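Local atomic coordinates of purine nucleoside phosphorylase (Schistosoma mansoni, PDB entry 5KO5), a protein that probably catalyses the reversible phosphorolysis of purine nucleosides such as inosine and guanosine to the free base and ribose 1-phosphate. Residues P159-Q173 with V227-A239. Numbering follows the deposited sequence.
Sequences PRFPDLSNAYDRLLQ and VIIACHCGIKVLA
Tyr168 is set roughly perpendicular to the Val227 side chain, where the loop 159-169 is laid over the helix-turn-strand unit 227-239, part of the alpha/beta fold of the phosphorylase superfamily. From CB, the tyrosine side chain sets off with CG anti to its own carbonyl carbon (chi1 -58°), which carries the ring over to the helix. CE1 has the methyl of Ala239 at the ring edge and Val227 CG2 3.7 Å away; CZ meets Val227 CG1 at 3.7 Å; OH lies 3.7 Å from each of Val227 CG1 and CG2 and is hydrogen-bonded to His137 of strand 131-139. Next to them, Ala167 CB rests on Val227 CG1, and Cys231 SG, anti to its backbone N, reaches Asp163 O and Leu164 CD2. At the end of the helix Pro162 CG meets the His232 ring edge-on, in its plane, 3.6 Å from CD2, while His232 NE2 is hydrogen-bonded to Asn153. A Schellman motif closes this helix: Ile235 N bonds to Ala230 O and Gly234 N to Cys231 O, with Gly234 at positive phi turning the chain into strand 236-246. Where the strand begins, the backbones are joined directly by Asp169 N to Val237 O, 3.2 Å with 146° at the hydrogen, and by water: one molecule links Ala167 O to Val237 N, another Ala167 O to Ile235 O, a third Asp169 O to Val237 O. Leu172 lays its CB and CD1 against Leu238 CB. Arg170 and Arg160 form salt bridges to Asp254 and Glu91 of a neighbouring subunit, so the loop and helix start also serve the trimer interface. Asp169 is the N-cap of helix 170-182: its OD2 accepts from Leu172 N at 2.9 Å through the anti lone pair, while OD1 lies 3.5 Å from Lys236 CD.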
# COMPACT_ATOMS: atom_id res chain seq x y z
N PRO A 159 -11.51 5.81 -19.23
CA PRO A 159 -10.14 6.02 -19.69
C PRO A 159 -9.13 5.34 -18.78
O PRO A 159 -9.40 5.02 -17.62
CB PRO A 159 -9.98 7.54 -19.59
CG PRO A 159 -10.86 7.92 -18.44
CD PRO A 159 -12.05 6.99 -18.52
N ARG A 160 -7.93 5.16 -19.32
CA ARG A 160 -6.84 4.54 -18.56
C ARG A 160 -6.52 5.34 -17.30
O ARG A 160 -6.25 4.76 -16.24
CB ARG A 160 -5.62 4.41 -19.48
CG ARG A 160 -4.31 4.01 -18.76
CD ARG A 160 -4.23 2.52 -18.39
NE ARG A 160 -5.07 2.15 -17.25
CZ ARG A 160 -5.06 0.96 -16.68
NH1 ARG A 160 -5.86 0.69 -15.66
NH2 ARG A 160 -4.28 -0.00 -17.17
N PHE A 161 -6.51 6.67 -17.40
CA PHE A 161 -6.09 7.54 -16.30
C PHE A 161 -7.21 8.50 -15.94
O PHE A 161 -7.23 9.64 -16.41
CB PHE A 161 -4.86 8.36 -16.70
CG PHE A 161 -3.70 7.54 -17.21
CD1 PHE A 161 -2.94 6.78 -16.33
CD2 PHE A 161 -3.37 7.55 -18.55
CE1 PHE A 161 -1.86 6.03 -16.78
CE2 PHE A 161 -2.28 6.79 -19.02
CZ PHE A 161 -1.54 6.04 -18.14
N PRO A 162 -8.15 8.11 -15.08
CA PRO A 162 -9.22 9.04 -14.72
C PRO A 162 -8.72 10.14 -13.80
O PRO A 162 -7.87 9.91 -12.94
CB PRO A 162 -10.24 8.18 -13.98
CG PRO A 162 -9.80 6.78 -14.13
CD PRO A 162 -8.36 6.76 -14.53
N ASP A 163 -9.27 11.33 -13.99
CA ASP A 163 -9.11 12.43 -13.06
C ASP A 163 -10.20 12.35 -12.00
O ASP A 163 -11.37 12.10 -12.32
CB ASP A 163 -9.23 13.76 -13.81
CG ASP A 163 -9.36 14.93 -12.88
OD1 ASP A 163 -8.35 15.37 -12.32
OD2 ASP A 163 -10.50 15.42 -12.70
N LEU A 164 -9.82 12.56 -10.74
CA LEU A 164 -10.75 12.44 -9.63
C LEU A 164 -11.16 13.79 -9.05
O LEU A 164 -11.79 13.82 -7.98
CB LEU A 164 -10.14 11.56 -8.53
CG LEU A 164 -9.77 10.15 -8.98
CD1 LEU A 164 -9.12 9.40 -7.84
CD2 LEU A 164 -11.00 9.39 -9.47
N SER A 165 -10.82 14.88 -9.74
CA SER A 165 -11.09 16.23 -9.23
C SER A 165 -12.58 16.49 -9.04
O SER A 165 -12.96 17.31 -8.20
CB SER A 165 -10.50 17.27 -10.18
OG SER A 165 -9.10 17.10 -10.31
N ASN A 166 -13.43 15.81 -9.81
CA ASN A 166 -14.88 15.96 -9.68
C ASN A 166 -15.54 14.63 -9.35
O ASN A 166 -16.68 14.37 -9.75
CB ASN A 166 -15.49 16.59 -10.94
CG ASN A 166 -14.86 17.92 -11.28
OD1 ASN A 166 -14.45 18.15 -12.42
ND2 ASN A 166 -14.76 18.81 -10.30
N ALA A 167 -14.84 13.78 -8.60
CA ALA A 167 -15.39 12.49 -8.23
C ALA A 167 -16.61 12.63 -7.33
O ALA A 167 -17.55 11.83 -7.43
CB ALA A 167 -14.32 11.66 -7.52
N TYR A 168 -16.63 13.65 -6.48
CA TYR A 168 -17.73 13.91 -5.55
C TYR A 168 -18.49 15.14 -6.06
O TYR A 168 -18.06 16.28 -5.85
CB TYR A 168 -17.19 14.12 -4.14
CG TYR A 168 -16.39 12.93 -3.67
CD1 TYR A 168 -17.03 11.83 -3.10
CD2 TYR A 168 -15.01 12.88 -3.82
CE1 TYR A 168 -16.32 10.72 -2.67
CE2 TYR A 168 -14.29 11.76 -3.40
CZ TYR A 168 -14.96 10.68 -2.83
OH TYR A 168 -14.26 9.57 -2.40
N ASP A 169 -19.62 14.90 -6.72
CA ASP A 169 -20.36 15.96 -7.40
C ASP A 169 -20.74 17.10 -6.44
O ASP A 169 -21.33 16.87 -5.38
CB ASP A 169 -21.61 15.36 -8.03
CG ASP A 169 -22.35 16.33 -8.92
OD1 ASP A 169 -21.99 16.44 -10.11
OD2 ASP A 169 -23.28 16.99 -8.43
N ARG A 170 -20.42 18.33 -6.84
CA ARG A 170 -20.69 19.48 -5.97
C ARG A 170 -22.18 19.74 -5.84
O ARG A 170 -22.67 20.01 -4.73
CB ARG A 170 -19.97 20.71 -6.50
CG ARG A 170 -18.56 20.89 -5.96
CD ARG A 170 -17.53 20.85 -7.07
NE ARG A 170 -16.24 21.36 -6.62
CZ ARG A 170 -15.72 22.52 -7.00
NH1 ARG A 170 -16.37 23.30 -7.86
NH2 ARG A 170 -14.54 22.91 -6.53
N LEU A 171 -22.92 19.66 -6.94
CA LEU A 171 -24.35 19.93 -6.88
C LEU A 171 -25.07 18.94 -5.97
O LEU A 171 -26.02 19.31 -5.27
CB LEU A 171 -24.95 19.90 -8.29
CG LEU A 171 -24.55 21.07 -9.18
CD1 LEU A 171 -25.22 20.96 -10.55
CD2 LEU A 171 -24.90 22.39 -8.52
N LEU A 172 -24.64 17.68 -5.97
CA LEU A 172 -25.28 16.71 -5.10
C LEU A 172 -24.99 17.01 -3.63
O LEU A 172 -25.87 16.83 -2.77
CB LEU A 172 -24.83 15.30 -5.46
CG LEU A 172 -25.23 14.74 -6.82
CD1 LEU A 172 -24.74 13.31 -6.97
CD2 LEU A 172 -26.73 14.80 -7.00
N GLN A 173 -23.76 17.42 -3.32
CA GLN A 173 -23.46 17.85 -1.96
C GLN A 173 -24.33 19.03 -1.56
O GLN A 173 -24.85 19.08 -0.44
CB GLN A 173 -21.98 18.24 -1.84
CG GLN A 173 -20.99 17.10 -1.99
CD GLN A 173 -19.56 17.60 -2.02
OE1 GLN A 173 -19.13 18.31 -1.11
NE2 GLN A 173 -18.83 17.25 -3.06
N VAL A 227 -16.36 4.70 -5.51
CA VAL A 227 -16.29 6.05 -6.08
C VAL A 227 -15.44 6.06 -7.34
O VAL A 227 -15.80 6.68 -8.35
CB VAL A 227 -15.76 7.05 -5.04
CG1 VAL A 227 -15.48 8.39 -5.70
CG2 VAL A 227 -16.74 7.21 -3.88
N ILE A 228 -14.29 5.37 -7.30
CA ILE A 228 -13.38 5.40 -8.43
C ILE A 228 -13.97 4.66 -9.62
O ILE A 228 -13.90 5.13 -10.75
CB ILE A 228 -12.01 4.85 -8.00
CG1 ILE A 228 -11.33 5.89 -7.11
CG2 ILE A 228 -11.14 4.49 -9.22
CD1 ILE A 228 -10.03 5.40 -6.44
N ILE A 229 -14.59 3.49 -9.38
CA ILE A 229 -15.20 2.77 -10.50
C ILE A 229 -16.33 3.58 -11.10
O ILE A 229 -16.46 3.67 -12.33
CB ILE A 229 -15.65 1.36 -10.06
CG1 ILE A 229 -14.46 0.52 -9.59
CG2 ILE A 229 -16.38 0.66 -11.22
CD1 ILE A 229 -13.31 0.40 -10.61
N ALA A 230 -17.15 4.22 -10.25
CA ALA A 230 -18.23 5.06 -10.75
C ALA A 230 -17.68 6.24 -11.55
O ALA A 230 -18.15 6.52 -12.67
CB ALA A 230 -19.07 5.56 -9.57
N CYS A 231 -16.68 6.94 -11.00
CA CYS A 231 -16.10 8.08 -11.69
C CYS A 231 -15.51 7.66 -13.03
O CYS A 231 -15.66 8.35 -14.05
CB CYS A 231 -15.02 8.70 -10.80
SG CYS A 231 -14.19 10.14 -11.50
N HIS A 232 -14.85 6.50 -13.06
CA HIS A 232 -14.24 6.00 -14.29
C HIS A 232 -15.28 5.84 -15.40
O HIS A 232 -15.00 6.15 -16.56
CB HIS A 232 -13.53 4.68 -13.95
CG HIS A 232 -12.91 4.00 -15.13
ND1 HIS A 232 -13.53 2.95 -15.78
CD2 HIS A 232 -11.71 4.17 -15.73
CE1 HIS A 232 -12.74 2.52 -16.75
NE2 HIS A 232 -11.64 3.25 -16.75
N CYS A 233 -16.49 5.39 -15.06
CA CYS A 233 -17.52 5.16 -16.08
C CYS A 233 -18.57 6.26 -16.14
O CYS A 233 -19.63 6.07 -16.75
CB CYS A 233 -18.14 3.77 -15.93
SG CYS A 233 -19.23 3.52 -14.50
N GLY A 234 -18.31 7.43 -15.54
CA GLY A 234 -19.17 8.58 -15.73
C GLY A 234 -20.39 8.67 -14.83
O GLY A 234 -21.31 9.44 -15.14
N ILE A 235 -20.44 7.91 -13.74
CA ILE A 235 -21.54 7.96 -12.79
C ILE A 235 -21.19 9.00 -11.73
O ILE A 235 -20.10 8.96 -11.14
CB ILE A 235 -21.77 6.58 -12.16
CG1 ILE A 235 -22.31 5.59 -13.21
CG2 ILE A 235 -22.73 6.66 -10.97
CD1 ILE A 235 -22.45 4.18 -12.70
N LYS A 236 -22.11 9.93 -11.48
CA LYS A 236 -21.91 10.94 -10.44
C LYS A 236 -22.14 10.30 -9.08
O LYS A 236 -22.94 9.37 -8.94
CB LYS A 236 -22.89 12.10 -10.65
CG LYS A 236 -22.67 12.86 -11.95
CD LYS A 236 -23.64 14.03 -12.04
CE LYS A 236 -23.48 14.78 -13.35
NZ LYS A 236 -23.85 13.93 -14.51
N VAL A 237 -21.46 10.82 -8.06
CA VAL A 237 -21.46 10.20 -6.74
C VAL A 237 -21.77 11.23 -5.67
O VAL A 237 -21.24 12.35 -5.70
CB VAL A 237 -20.11 9.53 -6.42
CG1 VAL A 237 -20.10 9.03 -4.98
CG2 VAL A 237 -19.83 8.40 -7.38
N LEU A 238 -22.62 10.84 -4.71
CA LEU A 238 -22.75 11.51 -3.42
C LEU A 238 -22.39 10.47 -2.37
O LEU A 238 -22.97 9.38 -2.37
CB LEU A 238 -24.20 11.95 -3.18
CG LEU A 238 -24.44 12.49 -1.76
CD1 LEU A 238 -23.71 13.81 -1.54
CD2 LEU A 238 -25.93 12.64 -1.50
N ALA A 239 -21.43 10.79 -1.50
CA ALA A 239 -20.99 9.86 -0.46
C ALA A 239 -21.08 10.58 0.87
O ALA A 239 -20.57 11.70 1.00
CB ALA A 239 -19.55 9.41 -0.72
O HOH W 1 -19.64 12.86 -8.99
O HOH W 2 -17.95 10.26 -9.97
O HOH W 3 -21.24 14.54 -4.07